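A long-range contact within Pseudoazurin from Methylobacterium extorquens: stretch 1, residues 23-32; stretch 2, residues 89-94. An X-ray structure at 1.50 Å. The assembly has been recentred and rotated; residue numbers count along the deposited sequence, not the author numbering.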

ATOM      1  N   VAL A  23      -1.057  -1.928  -6.973  1.00 11.34           N
ATOM      2  CA  VAL A  23      -2.451  -2.052  -7.341  1.00 12.28           C
ATOM      3  C   VAL A  23      -2.969  -0.832  -8.103  1.00 12.98           C
ATOM      4  O   VAL A  23      -2.939   0.287  -7.552  1.00 12.85           O
ATOM      5  CB  VAL A  23      -3.347  -2.276  -6.049  1.00 12.23           C
ATOM      6  CG1 VAL A  23      -4.777  -2.585  -6.534  1.00 12.80           C
ATOM      7  CG2 VAL A  23      -2.852  -3.513  -5.266  1.00 13.45           C
ATOM      8  N   ARG A  24      -3.563  -1.070  -9.255  1.00 14.07           N
ATOM      9  CA  ARG A  24      -4.202   0.003 -10.077  1.00 14.39           C
ATOM     10  C   ARG A  24      -5.704  -0.088  -9.913  1.00 14.09           C
ATOM     11  O   ARG A  24      -6.203  -1.202 -10.191  1.00 14.54           O
ATOM     12  CB  ARG A  24      -3.705  -0.018 -11.494  1.00 16.32           C
ATOM     13  CG  ARG A  24      -2.189   0.113 -11.648  1.00 18.81           C
ATOM     14  CD  ARG A  24      -1.752  -0.020 -13.089  1.00 21.64           C
ATOM     15  NE  ARG A  24      -0.368  -0.596 -13.180  1.00 23.48           N
ATOM     16  CZ  ARG A  24       0.704   0.153 -13.415  1.00 24.49           C
ATOM     17  NH1 ARG A  24       0.603   1.458 -13.659  1.00 24.48           N
ATOM     18  NH2 ARG A  24       1.940  -0.383 -13.382  1.00 25.25           N
ATOM     19  N   LEU A  25      -6.416   0.888  -9.461  1.00 13.17           N
ATOM     20  CA  LEU A  25      -7.858   0.859  -9.194  1.00 13.48           C
ATOM     21  C   LEU A  25      -8.506   2.086  -9.855  1.00 14.17           C
ATOM     22  O   LEU A  25      -7.855   3.059 -10.152  1.00 13.30           O
ATOM     23  CB  LEU A  25      -8.070   1.112  -7.662  1.00 13.77           C
ATOM     24  CG  LEU A  25      -7.581   0.028  -6.705  1.00 13.95           C
ATOM     25  CD1 LEU A  25      -8.062   0.348  -5.287  1.00 13.52           C
ATOM     26  CD2 LEU A  25      -8.150  -1.312  -7.092  1.00 14.51           C
ATOM     27  N   LYS A  26      -9.824   1.986  -9.904  1.00 13.18           N
ATOM     28  CA  LYS A  26     -10.689   3.059 -10.369  1.00 14.57           C
ATOM     29  C   LYS A  26     -11.395   3.567  -9.112  1.00 14.22           C
ATOM     30  O   LYS A  26     -11.461   2.798  -8.143  1.00 13.81           O
ATOM     31  CB  LYS A  26     -11.804   2.546 -11.305  1.00 16.05           C
ATOM     32  CG  LYS A  26     -11.161   2.076 -12.641  1.00 18.45           C
ATOM     33  CD  LYS A  26     -11.956   2.700 -13.788  1.00 20.80           C
ATOM     34  CE  LYS A  26     -11.881   4.262 -13.784  1.00 21.81           C
ATOM     35  NZ  LYS A  26     -13.114   4.724 -14.543  1.00 22.36           N
ATOM     36  N   PRO A  27     -11.831   4.810  -9.170  1.00 13.99           N
ATOM     37  CA  PRO A  27     -12.561   5.377  -8.019  1.00 14.42           C
ATOM     38  C   PRO A  27     -13.791   4.480  -7.788  1.00 13.58           C
ATOM     39  O   PRO A  27     -14.490   4.066  -8.737  1.00 13.69           O
ATOM     40  CB  PRO A  27     -12.895   6.797  -8.480  1.00 14.98           C
ATOM     41  CG  PRO A  27     -12.285   7.018  -9.788  1.00 14.50           C
ATOM     42  CD  PRO A  27     -11.781   5.716 -10.319  1.00 14.24           C
ATOM     43  N   GLY A  28     -14.073   4.190  -6.526  1.00 13.41           N
ATOM     44  CA  GLY A  28     -15.201   3.304  -6.135  1.00 12.46           C
ATOM     45  C   GLY A  28     -14.676   1.888  -5.866  1.00 11.90           C
ATOM     46  O   GLY A  28     -15.372   1.181  -5.131  1.00 12.48           O
ATOM     47  N   ASP A  29     -13.477   1.506  -6.406  1.00 11.30           N
ATOM     48  CA  ASP A  29     -12.925   0.182  -6.181  1.00 10.83           C
ATOM     49  C   ASP A  29     -12.574  -0.001  -4.678  1.00 10.85           C
ATOM     50  O   ASP A  29     -12.275   0.983  -3.957  1.00 10.41           O
ATOM     51  CB  ASP A  29     -11.854  -0.323  -7.058  1.00 10.58           C
ATOM     52  CG  ASP A  29     -12.124  -0.400  -8.542  1.00 10.56           C
ATOM     53  OD1 ASP A  29     -13.350  -0.618  -8.907  1.00 11.32           O
ATOM     54  OD2 ASP A  29     -11.258  -0.316  -9.369  1.00 10.83           O
ATOM     55  N   SER A  30     -12.496  -1.222  -4.267  1.00 10.62           N
ATOM     56  CA  SER A  30     -12.046  -1.582  -2.927  1.00 11.25           C
ATOM     57  C   SER A  30     -10.929  -2.622  -3.056  1.00 10.99           C
ATOM     58  O   SER A  30     -10.697  -3.355  -4.067  1.00 11.67           O
ATOM     59  CB  SER A  30     -13.201  -1.949  -2.023  1.00 11.81           C
ATOM     60  OG  SER A  30     -13.746  -3.178  -2.501  1.00 12.64           O
ATOM     61  N   ILE A  31     -10.128  -2.714  -1.968  1.00 10.58           N
ATOM     62  CA  ILE A  31      -9.160  -3.825  -1.867  1.00  9.83           C
ATOM     63  C   ILE A  31      -9.619  -4.641  -0.639  1.00 11.10           C
ATOM     64  O   ILE A  31      -9.931  -4.036   0.359  1.00 10.91           O
ATOM     65  CB  ILE A  31      -7.668  -3.331  -1.644  1.00  9.42           C
ATOM     66  CG1 ILE A  31      -7.153  -2.630  -2.917  1.00  8.55           C
ATOM     67  CG2 ILE A  31      -6.712  -4.474  -1.212  1.00  8.36           C
ATOM     68  CD1 ILE A  31      -5.791  -1.813  -2.720  1.00  7.38           C
ATOM     69  N   LYS A  32      -9.546  -5.948  -0.805  1.00 11.06           N
ATOM     70  CA  LYS A  32      -9.708  -6.804   0.403  1.00 12.26           C
ATOM     71  C   LYS A  32      -8.281  -7.347   0.677  1.00 12.41           C
ATOM     72  O   LYS A  32      -7.630  -8.086  -0.137  1.00 12.81           O
ATOM     73  CB  LYS A  32     -10.651  -7.961   0.071  1.00 13.49           C
ATOM     74  CG  LYS A  32     -10.977  -8.824   1.302  1.00 16.55           C
ATOM     75  CD  LYS A  32     -11.971  -9.962   0.864  1.00 18.05           C
ATOM     76  CE  LYS A  32     -13.406  -9.563   1.211  1.00 19.82           C
ATOM     77  NZ  LYS A  32     -13.675  -9.770   2.689  1.00 20.49           N
ATOM     78  N   LEU A  89       1.771   0.054  -2.785  1.00 11.12           N
ATOM     79  CA  LEU A  89       1.387   1.338  -3.449  1.00 11.48           C
ATOM     80  C   LEU A  89       0.079   1.114  -4.224  1.00 10.55           C
ATOM     81  O   LEU A  89      -0.001   0.098  -4.986  1.00 10.09           O
ATOM     82  CB  LEU A  89       2.600   1.731  -4.275  1.00 12.85           C
ATOM     83  CG  LEU A  89       2.574   3.052  -4.964  1.00 14.40           C
ATOM     84  CD1 LEU A  89       2.753   4.142  -3.889  1.00 14.53           C
ATOM     85  CD2 LEU A  89       3.833   3.100  -5.885  1.00 14.29           C
ATOM     86  N   VAL A  90      -0.836   1.997  -3.993  1.00 10.33           N
ATOM     87  CA  VAL A  90      -2.183   2.015  -4.586  1.00 10.02           C
ATOM     88  C   VAL A  90      -2.361   3.247  -5.455  1.00  9.64           C
ATOM     89  O   VAL A  90      -2.207   4.360  -4.924  1.00  8.48           O
ATOM     90  CB  VAL A  90      -3.326   1.862  -3.536  1.00 10.09           C
ATOM     91  CG1 VAL A  90      -4.693   1.859  -4.163  1.00  9.54           C
ATOM     92  CG2 VAL A  90      -3.025   0.613  -2.697  1.00  9.54           C
ATOM     93  N   VAL A  91      -2.732   3.028  -6.712  1.00  9.53           N
ATOM     94  CA  VAL A  91      -2.978   4.168  -7.640  1.00 10.75           C
ATOM     95  C   VAL A  91      -4.446   4.078  -8.018  1.00 10.32           C
ATOM     96  O   VAL A  91      -4.977   3.072  -8.422  1.00 10.96           O
ATOM     97  CB  VAL A  91      -2.017   4.341  -8.773  1.00 11.64           C
ATOM     98  CG1 VAL A  91      -0.535   4.308  -8.160  1.00 12.75           C
ATOM     99  CG2 VAL A  91      -1.897   3.163  -9.724  1.00 13.09           C
ATOM    100  N   VAL A  92      -5.121   5.212  -7.763  1.00  9.94           N
ATOM    101  CA  VAL A  92      -6.556   5.306  -7.977  1.00  9.89           C
ATOM    102  C   VAL A  92      -6.822   6.301  -9.106  1.00 10.50           C
ATOM    103  O   VAL A  92      -6.526   7.501  -8.870  1.00  9.46           O
ATOM    104  CB  VAL A  92      -7.297   5.710  -6.672  1.00  9.72           C
ATOM    105  CG1 VAL A  92      -8.832   5.799  -6.876  1.00  8.70           C
ATOM    106  CG2 VAL A  92      -7.007   4.724  -5.558  1.00  9.20           C
ATOM    107  N   GLY A  93      -7.549   5.890 -10.120  1.00 11.09           N
ATOM    108  CA  GLY A  93      -7.914   6.898 -11.179  1.00 10.57           C
ATOM    109  C   GLY A  93      -6.653   7.437 -11.833  1.00 10.51           C
ATOM    110  O   GLY A  93      -5.635   6.784 -11.847  1.00 10.25           O
ATOM    111  N   ASP A  94      -6.822   8.625 -12.401  1.00 10.39           N
ATOM    112  CA  ASP A  94      -5.800   9.276 -13.230  1.00 11.44           C
ATOM    113  C   ASP A  94      -5.122  10.489 -12.575  1.00 11.17           C
ATOM    114  O   ASP A  94      -4.002  10.793 -13.083  1.00 11.29           O
ATOM    115  CB  ASP A  94      -6.425   9.748 -14.589  1.00 12.08           C
ATOM    116  CG  ASP A  94      -6.960   8.582 -15.422  1.00 12.33           C
ATOM    117  OD1 ASP A  94      -6.715   7.435 -15.048  1.00 13.23           O
ATOM    118  OD2 ASP A  94      -7.621   8.931 -16.419  1.00 12.68           O
TER
HETATM  119  O   HOH W   1      -5.498   3.867 -11.943  1.00 26.30           O

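Residues 23-25 and 89-92 run as neighbouring parallel strands, their axes inclined by 20° and 4.8 Å apart at closest approach, and together the two stretches bury 411 Å² of surface. The backbone supplies the polar part of the contact, a ladder of four hydrogen bonds in which alternate residues of stretch 1 take part.

The ladder starts at V23, whose N donates to L89 O (3.0 Å) and whose O accepts from V91 N (2.9 Å, nearly linear at 175°). V23 thus straddles its bridge partner V90, as parallel pairing requires, and V90 CA adds a CA-H...O contact to V23 O at 3.5 Å. The side chains of both valines, each in the t rotamer, lie on the same buried face of the sheet, where their side chains meet only loosely (V23 CB to V90 CG2, 4.4 Å).

R24, paired with V91, turns to the other face. Its aliphatic base covers the valine, with R24 CG 3.6 Å from V91 CG2, while the end of the chain leads away and its guanidinium is hydrogen-bonded elsewhere in the structure. A long side chain can in this way lay its methylenes on a buried valine and carry its charge away from it.

L25 returns to the face of V23 and repeats the backbone pattern: L25 N donates to V91 O and L25 O accepts from G93 N, both at 2.8 Å. Its side chain reaches back along the neighbouring strand, so that L25 CD1 lies 3.9 Å from V90 CG1, while L25 CB is 4.3 Å from V92 CG2. A water closes the end of the ladder, donating to L25 O (3.1 Å) and to G93 O (2.9 Å).

Beyond L25 the chain leaves the strand in a type II turn from K26 to D29. The turn is secured by D29 N to K26 O (3.0 Å) and by K26 N to D29 OD2 (2.8 Å); the CA-to-CB bond of K26 points away from stretch 2. P27 instead rests against it, with P27 N 3.9 Å from V92 CG1 and P27 CD 4.1 Å from G93 CA. The positive phi of G93 favours glycine; an ideal CB there would sit 3.8 Å from P27 CG, a contact and not a clash. G28 makes no contact, but its backbone angles would jam a CB against the preceding carbonyl oxygen.

After the turn, the CA-to-CB bond of I31 points toward stretch 2, and its m, t rotamer places I31 CD1 3.7 Å from V90 CG2, bringing a third residue of stretch 1 into the apolar packing around V90.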